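Local coordinates for delta-1-pyrroline-5-carboxylate dehydrogenase, mitochondrial (Mus musculus, PDB 4E3X), which oxidises the gamma-semialdehyde of L-glutamate to glutamate with NAD+, the second step of proline breakdown in mitochondria, at residues E165-N173 with F212-A222. Residues are numbered along the deposited sequence; the frame is centred on the assembly and turned at random.
Sequences ELIDFFRFN and FTAIGGNLAGA. With PRO (proline), chain K.
Asn218 lays its side-chain amide flat over one face of the Phe169 ring, the two planes only 5° apart, with its CG 3.6 Å above the ring plane and over its centre. Its CB joins the same face in a CH-pi contact, 3.7 Å from the ring centroid. CG of Asn218 is anti to the backbone N (chi1 -173°), a torsion that sets the amide over the ring, and Asn218 OD1 comes within 3.0 Å of Asn173 ND2. One turn earlier the helices draw together on a small residue: Ala214 CB presses against the other backbone, 3.5 Å from Leu166 N, and also meets the CB atoms of Glu165 and Leu166. Segments 165-173 and 213-222, parts of helices 155-180 and 213-225, run at 20° to each other in the same direction, a tight pair inside the aldehyde dehydrogenase fold, the second following strand 203-207 of the parallel, Rossmann-like NAD-binding sheet. The close packing continues at Gly217, which has no side chain: Leu166 CD1 rests against Gly217 CA (3.9 Å), and Gly217 O lies at the edge of the Phe170 ring, near its plane, 3.7 Å from Phe170 CE1. Asp161, a turn before Glu165, accepts hydrogen bonds from the backbone N of Thr213 and Ala214, tying down the start of the second helix. At this end the pair reaches the active-site pocket, where a bound proline packs CG over one face of Phe212 and the proline CB stands 3.6 Å from Phe212 CE1. The extended Glu165 chain brings OE2 to 3.7 Å from the proline N, while Ser349, Gly512 and Ser513 hydrogen-bond the ligand.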
loop_
_atom_site.group_PDB
_atom_site.type_symbol
_atom_site.label_atom_id
_atom_site.label_comp_id
_atom_site.label_asym_id
_atom_site.label_seq_id
_atom_site.Cartn_x
_atom_site.Cartn_y
_atom_site.Cartn_z
ATOM N N GLU B 165 -13.000 19.281 -9.021
ATOM C CA GLU B 165 -12.167 18.179 -8.554
ATOM C C GLU B 165 -12.104 18.106 -7.032
ATOM O O GLU B 165 -12.185 17.023 -6.463
ATOM C CB GLU B 165 -10.757 18.255 -9.136
ATOM C CG GLU B 165 -9.968 16.985 -8.881
ATOM C CD GLU B 165 -8.664 16.944 -9.643
ATOM O OE1 GLU B 165 -8.049 18.014 -9.828
ATOM O OE2 GLU B 165 -8.255 15.841 -10.065
ATOM N N LEU B 166 -11.954 19.256 -6.381
ATOM C CA LEU B 166 -11.862 19.291 -4.925
ATOM C C LEU B 166 -13.161 18.804 -4.280
ATOM O O LEU B 166 -13.158 17.969 -3.371
ATOM C CB LEU B 166 -11.534 20.710 -4.461
ATOM C CG LEU B 166 -11.455 20.868 -2.943
ATOM C CD1 LEU B 166 -10.496 19.853 -2.343
ATOM C CD2 LEU B 166 -11.018 22.282 -2.602
ATOM N N ILE B 167 -14.274 19.325 -4.775
ATOM C CA ILE B 167 -15.584 18.892 -4.319
ATOM C C ILE B 167 -15.758 17.382 -4.521
ATOM O O ILE B 167 -16.212 16.669 -3.616
ATOM C CB ILE B 167 -16.693 19.666 -5.058
ATOM C CG1 ILE B 167 -16.733 21.127 -4.589
ATOM C CG2 ILE B 167 -18.051 19.014 -4.861
ATOM C CD1 ILE B 167 -17.498 22.035 -5.551
ATOM N N ASP B 168 -15.361 16.888 -5.691
ATOM C CA ASP B 168 -15.472 15.458 -5.977
ATOM C C ASP B 168 -14.587 14.606 -5.059
ATOM O O ASP B 168 -15.016 13.545 -4.603
ATOM C CB ASP B 168 -15.141 15.152 -7.439
ATOM C CG ASP B 168 -16.220 15.627 -8.419
ATOM O OD1 ASP B 168 -17.330 15.984 -7.985
ATOM O OD2 ASP B 168 -15.945 15.620 -9.641
ATOM N N PHE B 169 -13.352 15.036 -4.798
ATOM C CA PHE B 169 -12.512 14.307 -3.843
ATOM C C PHE B 169 -13.246 14.190 -2.510
ATOM O O PHE B 169 -13.321 13.111 -1.922
ATOM C CB PHE B 169 -11.189 15.033 -3.571
ATOM C CG PHE B 169 -10.106 14.770 -4.586
ATOM C CD1 PHE B 169 -9.812 13.484 -5.015
ATOM C CD2 PHE B 169 -9.345 15.824 -5.073
ATOM C CE1 PHE B 169 -8.786 13.263 -5.940
ATOM C CE2 PHE B 169 -8.315 15.611 -5.985
ATOM C CZ PHE B 169 -8.041 14.330 -6.423
ATOM N N PHE B 170 -13.773 15.308 -2.017
ATOM C CA PHE B 170 -14.421 15.302 -0.712
ATOM C C PHE B 170 -15.654 14.395 -0.698
ATOM O O PHE B 170 -15.837 13.611 0.239
ATOM C CB PHE B 170 -14.786 16.725 -0.279
ATOM C CG PHE B 170 -13.617 17.547 0.191
ATOM C CD1 PHE B 170 -12.329 17.024 0.232
ATOM C CD2 PHE B 170 -13.814 18.856 0.596
ATOM C CE1 PHE B 170 -11.263 17.796 0.678
ATOM C CE2 PHE B 170 -12.755 19.628 1.045
ATOM C CZ PHE B 170 -11.476 19.100 1.080
ATOM N N ARG B 171 -16.486 14.470 -1.733
ATOM C CA ARG B 171 -17.711 13.659 -1.760
ATOM C C ARG B 171 -17.442 12.180 -2.024
ATOM O O ARG B 171 -17.967 11.312 -1.321
ATOM C CB ARG B 171 -18.737 14.190 -2.763
ATOM C CG ARG B 171 -19.258 15.574 -2.454
ATOM C CD ARG B 171 -20.676 15.741 -2.990
ATOM N NE ARG B 171 -21.157 17.123 -2.913
ATOM C CZ ARG B 171 -21.245 17.945 -3.960
ATOM N NH1 ARG B 171 -20.875 17.536 -5.171
ATOM N NH2 ARG B 171 -21.683 19.186 -3.792
ATOM N N PHE B 172 -16.636 11.887 -3.040
ATOM C CA PHE B 172 -16.343 10.498 -3.378
ATOM C C PHE B 172 -15.523 9.792 -2.302
ATOM O O PHE B 172 -15.810 8.641 -1.971
ATOM C CB PHE B 172 -15.673 10.388 -4.745
ATOM C CG PHE B 172 -16.642 10.466 -5.893
ATOM C CD1 PHE B 172 -17.183 9.312 -6.451
ATOM C CD2 PHE B 172 -17.034 11.694 -6.401
ATOM C CE1 PHE B 172 -18.091 9.385 -7.507
ATOM C CE2 PHE B 172 -17.942 11.770 -7.451
ATOM C CZ PHE B 172 -18.459 10.615 -8.009
ATOM N N ASN B 173 -14.512 10.451 -1.743
ATOM C CA ASN B 173 -13.766 9.817 -0.656
ATOM C C ASN B 173 -14.662 9.564 0.560
ATOM O O ASN B 173 -14.539 8.537 1.218
ATOM C CB ASN B 173 -12.524 10.608 -0.265
ATOM C CG ASN B 173 -11.380 10.393 -1.225
ATOM O OD1 ASN B 173 -11.203 9.291 -1.755
ATOM N ND2 ASN B 173 -10.587 11.439 -1.449
ATOM N N PHE B 212 -2.507 22.406 -8.658
ATOM C CA PHE B 212 -3.919 22.125 -8.433
ATOM C C PHE B 212 -4.296 22.393 -6.994
ATOM O O PHE B 212 -3.783 21.756 -6.084
ATOM C CB PHE B 212 -4.266 20.681 -8.790
ATOM C CG PHE B 212 -4.277 20.420 -10.262
ATOM C CD1 PHE B 212 -3.133 19.978 -10.909
ATOM C CD2 PHE B 212 -5.424 20.640 -11.010
ATOM C CE1 PHE B 212 -3.136 19.746 -12.272
ATOM C CE2 PHE B 212 -5.434 20.413 -12.380
ATOM C CZ PHE B 212 -4.288 19.961 -13.008
ATOM N N THR B 213 -5.198 23.344 -6.798
ATOM C CA THR B 213 -5.757 23.595 -5.477
ATOM C C THR B 213 -6.358 22.324 -4.879
ATOM O O THR B 213 -6.234 22.075 -3.679
ATOM C CB THR B 213 -6.803 24.713 -5.576
ATOM O OG1 THR B 213 -6.126 25.906 -5.970
ATOM C CG2 THR B 213 -7.531 24.954 -4.256
ATOM N N ALA B 214 -6.998 21.520 -5.726
ATOM C CA ALA B 214 -7.687 20.321 -5.270
ATOM C C ALA B 214 -6.737 19.285 -4.675
ATOM O O ALA B 214 -7.110 18.547 -3.766
ATOM C CB ALA B 214 -8.488 19.702 -6.414
ATOM N N ILE B 215 -5.519 19.199 -5.205
ATOM C CA ILE B 215 -4.577 18.190 -4.740
ATOM C C ILE B 215 -4.210 18.413 -3.279
ATOM O O ILE B 215 -4.145 17.464 -2.508
ATOM C CB ILE B 215 -3.328 18.111 -5.642
ATOM C CG1 ILE B 215 -3.715 17.537 -7.006
ATOM C CG2 ILE B 215 -2.261 17.224 -5.013
ATOM C CD1 ILE B 215 -2.572 17.451 -7.993
ATOM N N GLY B 216 -4.007 19.669 -2.890
ATOM C CA GLY B 216 -3.729 19.984 -1.500
ATOM C C GLY B 216 -4.854 19.548 -0.582
ATOM O O GLY B 216 -4.630 18.944 0.473
ATOM N N GLY B 217 -6.080 19.850 -0.989
ATOM C CA GLY B 217 -7.245 19.450 -0.222
ATOM C C GLY B 217 -7.313 17.946 -0.043
ATOM O O GLY B 217 -7.637 17.455 1.039
ATOM N N ASN B 218 -6.999 17.203 -1.101
ATOM C CA ASN B 218 -7.027 15.745 -1.025
ATOM C C ASN B 218 -5.856 15.155 -0.233
ATOM O O ASN B 218 -6.038 14.226 0.540
ATOM C CB ASN B 218 -7.076 15.137 -2.432
ATOM C CG ASN B 218 -7.275 13.646 -2.404
ATOM O OD1 ASN B 218 -8.183 13.148 -1.744
ATOM N ND2 ASN B 218 -6.410 12.919 -3.095
ATOM N N LEU B 219 -4.652 15.671 -0.447
ATOM C CA LEU B 219 -3.481 15.135 0.242
ATOM C C LEU B 219 -3.591 15.248 1.759
ATOM O O LEU B 219 -3.169 14.350 2.481
ATOM C CB LEU B 219 -2.206 15.830 -0.228
ATOM C CG LEU B 219 -1.723 15.523 -1.643
ATOM C CD1 LEU B 219 -0.504 16.371 -1.915
ATOM C CD2 LEU B 219 -1.394 14.045 -1.822
ATOM N N ALA B 220 -4.148 16.359 2.236
ATOM C CA ALA B 220 -4.374 16.539 3.665
ATOM C C ALA B 220 -5.712 15.941 4.103
ATOM O O ALA B 220 -5.832 15.369 5.185
ATOM C CB ALA B 220 -4.303 18.021 4.022
ATOM N N GLY B 221 -6.727 16.074 3.256
ATOM C CA GLY B 221 -8.089 15.696 3.605
ATOM C C GLY B 221 -8.355 14.203 3.649
ATOM O O GLY B 221 -9.044 13.720 4.544
ATOM N N ALA B 222 -7.833 13.462 2.679
ATOM C CA ALA B 222 -8.087 12.024 2.656
ATOM C C ALA B 222 -7.524 11.291 3.887
ATOM O O ALA B 222 -8.250 10.517 4.519
ATOM C CB ALA B 222 -7.610 11.404 1.352
HETATM N N PRO K . -5.583 15.118 -12.458
HETATM C CA PRO K . -5.120 16.146 -13.392
HETATM C C PRO K . -5.321 15.744 -14.850
HETATM O O PRO K . -5.639 14.595 -15.174
HETATM C CB PRO K . -3.632 16.249 -13.066
HETATM C CG PRO K . -3.583 15.994 -11.600
HETATM C CD PRO K . -4.665 14.970 -11.314
HETATM O OXT PRO K . -5.172 16.581 -15.743
#